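Local atomic coordinates of putative NAD dependent dehydrogenase (PDB entry 6NOR), a protein that binds NAD and probably acts as an oxidoreductase in the biosynthesis of the antibiotic gentamicin in Micromonospora echinospora. Residues Gly193-Glu204 with Ala337-Tyr348. Numbering follows the deposited sequence.
Sequences GALTDLGWHAVE and AVAVVETLEAAY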
loop_
_atom_site.group_PDB
_atom_site.type_symbol
_atom_site.label_atom_id
_atom_site.label_comp_id
_atom_site.label_asym_id
_atom_site.label_seq_id
_atom_site.Cartn_x
_atom_site.Cartn_y
_atom_site.Cartn_z
ATOM N N GLY A 193 -9.421 -28.696 -12.362
ATOM C CA GLY A 193 -9.889 -27.334 -12.228
ATOM C C GLY A 193 -8.787 -26.357 -11.892
ATOM O O GLY A 193 -7.713 -26.411 -12.472
ATOM N N ALA A 194 -9.056 -25.499 -10.911
ATOM C CA ALA A 194 -8.139 -24.436 -10.498
ATOM C C ALA A 194 -6.744 -24.938 -10.211
ATOM O O ALA A 194 -5.770 -24.244 -10.452
ATOM C CB ALA A 194 -8.683 -23.715 -9.258
ATOM N N LEU A 195 -6.643 -26.141 -9.675
ATOM C CA LEU A 195 -5.340 -26.702 -9.346
ATOM C C LEU A 195 -4.535 -26.992 -10.600
ATOM O O LEU A 195 -3.319 -26.904 -10.604
ATOM C CB LEU A 195 -5.500 -27.973 -8.522
ATOM C CG LEU A 195 -4.378 -28.316 -7.563
ATOM C CD1 LEU A 195 -4.015 -27.086 -6.762
ATOM C CD2 LEU A 195 -4.830 -29.445 -6.654
ATOM N N THR A 196 -5.216 -27.321 -11.684
ATOM C CA THR A 196 -4.522 -27.518 -12.938
ATOM C C THR A 196 -4.308 -26.193 -13.652
ATOM O O THR A 196 -3.249 -25.922 -14.187
ATOM C CB THR A 196 -5.312 -28.466 -13.861
ATOM O OG1 THR A 196 -5.501 -29.702 -13.187
ATOM C CG2 THR A 196 -4.571 -28.705 -15.184
ATOM N N ASP A 197 -5.351 -25.381 -13.678
ATOM C CA ASP A 197 -5.377 -24.156 -14.472
ATOM C C ASP A 197 -4.452 -23.095 -13.865
ATOM O O ASP A 197 -3.671 -22.489 -14.565
ATOM C CB ASP A 197 -6.818 -23.652 -14.568
ATOM C CG ASP A 197 -6.957 -22.375 -15.371
ATOM O OD1 ASP A 197 -6.279 -22.228 -16.404
ATOM O OD2 ASP A 197 -7.753 -21.502 -14.962
ATOM N N LEU A 198 -4.552 -22.888 -12.552
ATOM C CA LEU A 198 -3.786 -21.861 -11.854
ATOM C C LEU A 198 -2.626 -22.489 -11.104
ATOM O O LEU A 198 -1.563 -21.896 -10.963
ATOM C CB LEU A 198 -4.669 -21.080 -10.873
ATOM C CG LEU A 198 -5.925 -20.451 -11.469
ATOM C CD1 LEU A 198 -6.723 -19.756 -10.400
ATOM C CD2 LEU A 198 -5.598 -19.477 -12.576
ATOM N N GLY A 199 -2.846 -23.706 -10.632
ATOM C CA GLY A 199 -1.860 -24.398 -9.840
ATOM C C GLY A 199 -0.640 -24.707 -10.665
ATOM O O GLY A 199 0.441 -24.806 -10.122
ATOM N N TRP A 200 -0.809 -24.871 -11.971
ATOM C CA TRP A 200 0.343 -25.008 -12.840
ATOM C C TRP A 200 1.338 -23.876 -12.601
ATOM O O TRP A 200 2.518 -24.115 -12.369
ATOM C CB TRP A 200 -0.048 -25.020 -14.325
ATOM C CG TRP A 200 1.172 -25.163 -15.179
ATOM C CD1 TRP A 200 2.057 -24.177 -15.532
ATOM C CD2 TRP A 200 1.679 -26.364 -15.741
ATOM N NE1 TRP A 200 3.067 -24.695 -16.279
ATOM C CE2 TRP A 200 2.855 -26.040 -16.431
ATOM C CE3 TRP A 200 1.239 -27.689 -15.745
ATOM C CZ2 TRP A 200 3.602 -26.981 -17.103
ATOM C CZ3 TRP A 200 1.975 -28.618 -16.414
ATOM C CH2 TRP A 200 3.146 -28.267 -17.090
ATOM N N HIS A 201 0.853 -22.642 -12.675
ATOM C CA HIS A 201 1.708 -21.482 -12.485
ATOM C C HIS A 201 2.249 -21.361 -11.098
ATOM O O HIS A 201 3.403 -21.008 -10.902
ATOM C CB HIS A 201 0.947 -20.220 -12.794
ATOM C CG HIS A 201 0.575 -20.089 -14.223
ATOM N ND1 HIS A 201 1.516 -20.026 -15.222
ATOM C CD2 HIS A 201 -0.628 -19.992 -14.829
ATOM C CE1 HIS A 201 0.911 -19.887 -16.383
ATOM N NE2 HIS A 201 -0.391 -19.867 -16.170
ATOM N N ALA A 202 1.401 -21.622 -10.126
ATOM C CA ALA A 202 1.806 -21.442 -8.760
ATOM C C ALA A 202 2.955 -22.410 -8.461
ATOM O O ALA A 202 3.954 -22.029 -7.863
ATOM C CB ALA A 202 0.633 -21.653 -7.813
ATOM N N VAL A 203 2.828 -23.649 -8.924
ATOM C CA VAL A 203 3.861 -24.647 -8.647
ATOM C C VAL A 203 5.151 -24.313 -9.390
ATOM O O VAL A 203 6.222 -24.420 -8.831
ATOM C CB VAL A 203 3.394 -26.057 -9.001
ATOM C CG1 VAL A 203 4.548 -27.018 -8.906
ATOM C CG2 VAL A 203 2.283 -26.488 -8.045
ATOM N N GLU A 204 5.053 -23.862 -10.631
ATOM C CA GLU A 204 6.254 -23.499 -11.362
ATOM C C GLU A 204 6.971 -22.318 -10.673
ATOM O O GLU A 204 8.190 -22.353 -10.491
ATOM C CB GLU A 204 5.923 -23.164 -12.827
ATOM C CG GLU A 204 7.150 -23.034 -13.733
ATOM C CD GLU A 204 6.819 -22.999 -15.240
ATOM O OE1 GLU A 204 5.641 -22.798 -15.600
ATOM O OE2 GLU A 204 7.749 -23.169 -16.067
ATOM N N ALA A 337 8.712 -28.770 -16.873
ATOM C CA ALA A 337 7.314 -29.125 -17.052
ATOM C C ALA A 337 6.999 -30.497 -16.436
ATOM O O ALA A 337 5.959 -30.667 -15.794
ATOM C CB ALA A 337 6.949 -29.104 -18.515
ATOM N N VAL A 338 7.890 -31.471 -16.623
ATOM C CA VAL A 338 7.697 -32.785 -16.029
ATOM C C VAL A 338 7.607 -32.678 -14.503
ATOM O O VAL A 338 6.784 -33.330 -13.872
ATOM C CB VAL A 338 8.850 -33.761 -16.414
ATOM C CG1 VAL A 338 8.816 -34.994 -15.563
ATOM C CG2 VAL A 338 8.757 -34.149 -17.865
ATOM N N ALA A 339 8.454 -31.848 -13.905
ATOM C CA ALA A 339 8.414 -31.705 -12.467
ATOM C C ALA A 339 7.070 -31.114 -12.014
ATOM O O ALA A 339 6.511 -31.539 -11.016
ATOM C CB ALA A 339 9.572 -30.856 -11.988
ATOM N N VAL A 340 6.544 -30.148 -12.762
ATOM C CA VAL A 340 5.259 -29.548 -12.405
ATOM C C VAL A 340 4.132 -30.564 -12.551
ATOM O O VAL A 340 3.269 -30.666 -11.688
ATOM C CB VAL A 340 4.937 -28.314 -13.269
ATOM C CG1 VAL A 340 3.527 -27.862 -13.030
ATOM C CG2 VAL A 340 5.911 -27.191 -12.986
ATOM N N VAL A 341 4.139 -31.318 -13.650
ATOM C CA VAL A 341 3.071 -32.280 -13.896
ATOM C C VAL A 341 2.989 -33.332 -12.774
ATOM O O VAL A 341 1.902 -33.696 -12.345
ATOM C CB VAL A 341 3.235 -32.992 -15.272
ATOM C CG1 VAL A 341 2.228 -34.100 -15.419
ATOM C CG2 VAL A 341 3.065 -31.999 -16.422
ATOM N N GLU A 342 4.121 -33.811 -12.284
ATOM C CA GLU A 342 4.042 -34.837 -11.257
ATOM C C GLU A 342 3.680 -34.256 -9.898
ATOM O O GLU A 342 3.028 -34.923 -9.098
ATOM C CB GLU A 342 5.333 -35.650 -11.158
ATOM C CG GLU A 342 6.606 -34.888 -11.236
ATOM C CD GLU A 342 7.745 -35.755 -11.755
ATOM O OE1 GLU A 342 7.463 -36.717 -12.499
ATOM O OE2 GLU A 342 8.917 -35.487 -11.412
ATOM N N THR A 343 4.065 -33.010 -9.648
ATOM C CA THR A 343 3.607 -32.348 -8.446
ATOM C C THR A 343 2.092 -32.244 -8.437
ATOM O O THR A 343 1.461 -32.566 -7.441
ATOM C CB THR A 343 4.197 -30.957 -8.287
ATOM O OG1 THR A 343 5.629 -31.045 -8.278
ATOM C CG2 THR A 343 3.742 -30.389 -6.948
ATOM N N LEU A 344 1.501 -31.844 -9.558
ATOM C CA LEU A 344 0.042 -31.719 -9.619
ATOM C C LEU A 344 -0.657 -33.064 -9.495
ATOM O O LEU A 344 -1.730 -33.158 -8.890
ATOM C CB LEU A 344 -0.407 -31.054 -10.921
ATOM C CG LEU A 344 -0.008 -29.597 -11.175
ATOM C CD1 LEU A 344 -0.590 -29.122 -12.497
ATOM C CD2 LEU A 344 -0.481 -28.728 -10.044
ATOM N N GLU A 345 -0.077 -34.102 -10.086
ATOM C CA GLU A 345 -0.687 -35.420 -9.994
ATOM C C GLU A 345 -0.598 -35.905 -8.548
ATOM O O GLU A 345 -1.541 -36.476 -8.027
ATOM C CB GLU A 345 -0.027 -36.405 -10.970
ATOM C CG GLU A 345 0.023 -37.859 -10.500
ATOM C CD GLU A 345 -1.271 -38.616 -10.778
ATOM O OE1 GLU A 345 -2.223 -37.983 -11.289
ATOM O OE2 GLU A 345 -1.342 -39.832 -10.475
ATOM N N ALA A 346 0.519 -35.625 -7.887
ATOM C CA ALA A 346 0.671 -35.975 -6.484
ATOM C C ALA A 346 -0.333 -35.219 -5.622
ATOM O O ALA A 346 -0.942 -35.793 -4.734
ATOM C CB ALA A 346 2.080 -35.701 -6.014
ATOM N N ALA A 347 -0.517 -33.936 -5.914
ATOM C CA ALA A 347 -1.455 -33.119 -5.179
ATOM C C ALA A 347 -2.890 -33.637 -5.291
ATOM O O ALA A 347 -3.595 -33.714 -4.300
ATOM C CB ALA A 347 -1.370 -31.675 -5.651
ATOM N N TYR A 348 -3.316 -34.006 -6.489
ATOM C CA TYR A 348 -4.654 -34.563 -6.682
ATOM C C TYR A 348 -4.843 -35.894 -5.933
ATOM O O TYR A 348 -5.913 -36.187 -5.411
ATOM C CB TYR A 348 -4.948 -34.765 -8.177
ATOM C CG TYR A 348 -5.441 -33.520 -8.883
ATOM C CD1 TYR A 348 -6.635 -32.899 -8.502
ATOM C CD2 TYR A 348 -4.718 -32.957 -9.933
ATOM C CE1 TYR A 348 -7.087 -31.765 -9.158
ATOM C CE2 TYR A 348 -5.167 -31.832 -10.597
ATOM C CZ TYR A 348 -6.343 -31.240 -10.213
ATOM O OH TYR A 348 -6.775 -30.116 -10.870
#
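Two partners grip Tyr348 OH: Thr196 OG1 donates a hydrogen bond to it across the contact (2.7 Å, OG1 to OH), and Glu232 OE2, outside the two segments, is hydrogen-bonded to the same oxygen. This is helix-on-helix packing in the C-terminal half of a GFO/IDH/MocA-type oxidoreductase, beside the mixed beta-sheet, with the N-to-C directions of the axes of 199-204 and 337-348 at 117° to each other. The threonine hydroxyl lies in the plane of the tyrosine ring, at its edge, while Leu195 CD2 sits over one face, 4.2 Å from the ring centroid, in a CH-pi contact; together they limit how the ring can turn. Knobs-into-holes packing works in both directions. Leu344 drops among Leu195, Thr196, Gly199 and Val203, its CD2 3.4 Å from Leu195 O. Going the other way, Trp200 enters the hole formed by Ala337, Val340, Val341 and Leu344. With CG anti to the backbone N (chi1 180°), the indole swings across the partner helix: Val340 CG1 lies over its six-membered ring, 3.6 Å from the centroid, and Val341 CG2 meets the ring edge near CZ3. Lys116 and Pro117 adjoin the indole, and His201, on the same helix, touches NAD. Glu204 OE2 is hydrogen-bonded to His141 NE2, while OE1 accepts a weak hydrogen bond from Trp200 NE1, 3.3 Å long with an N-H...O angle of 133°.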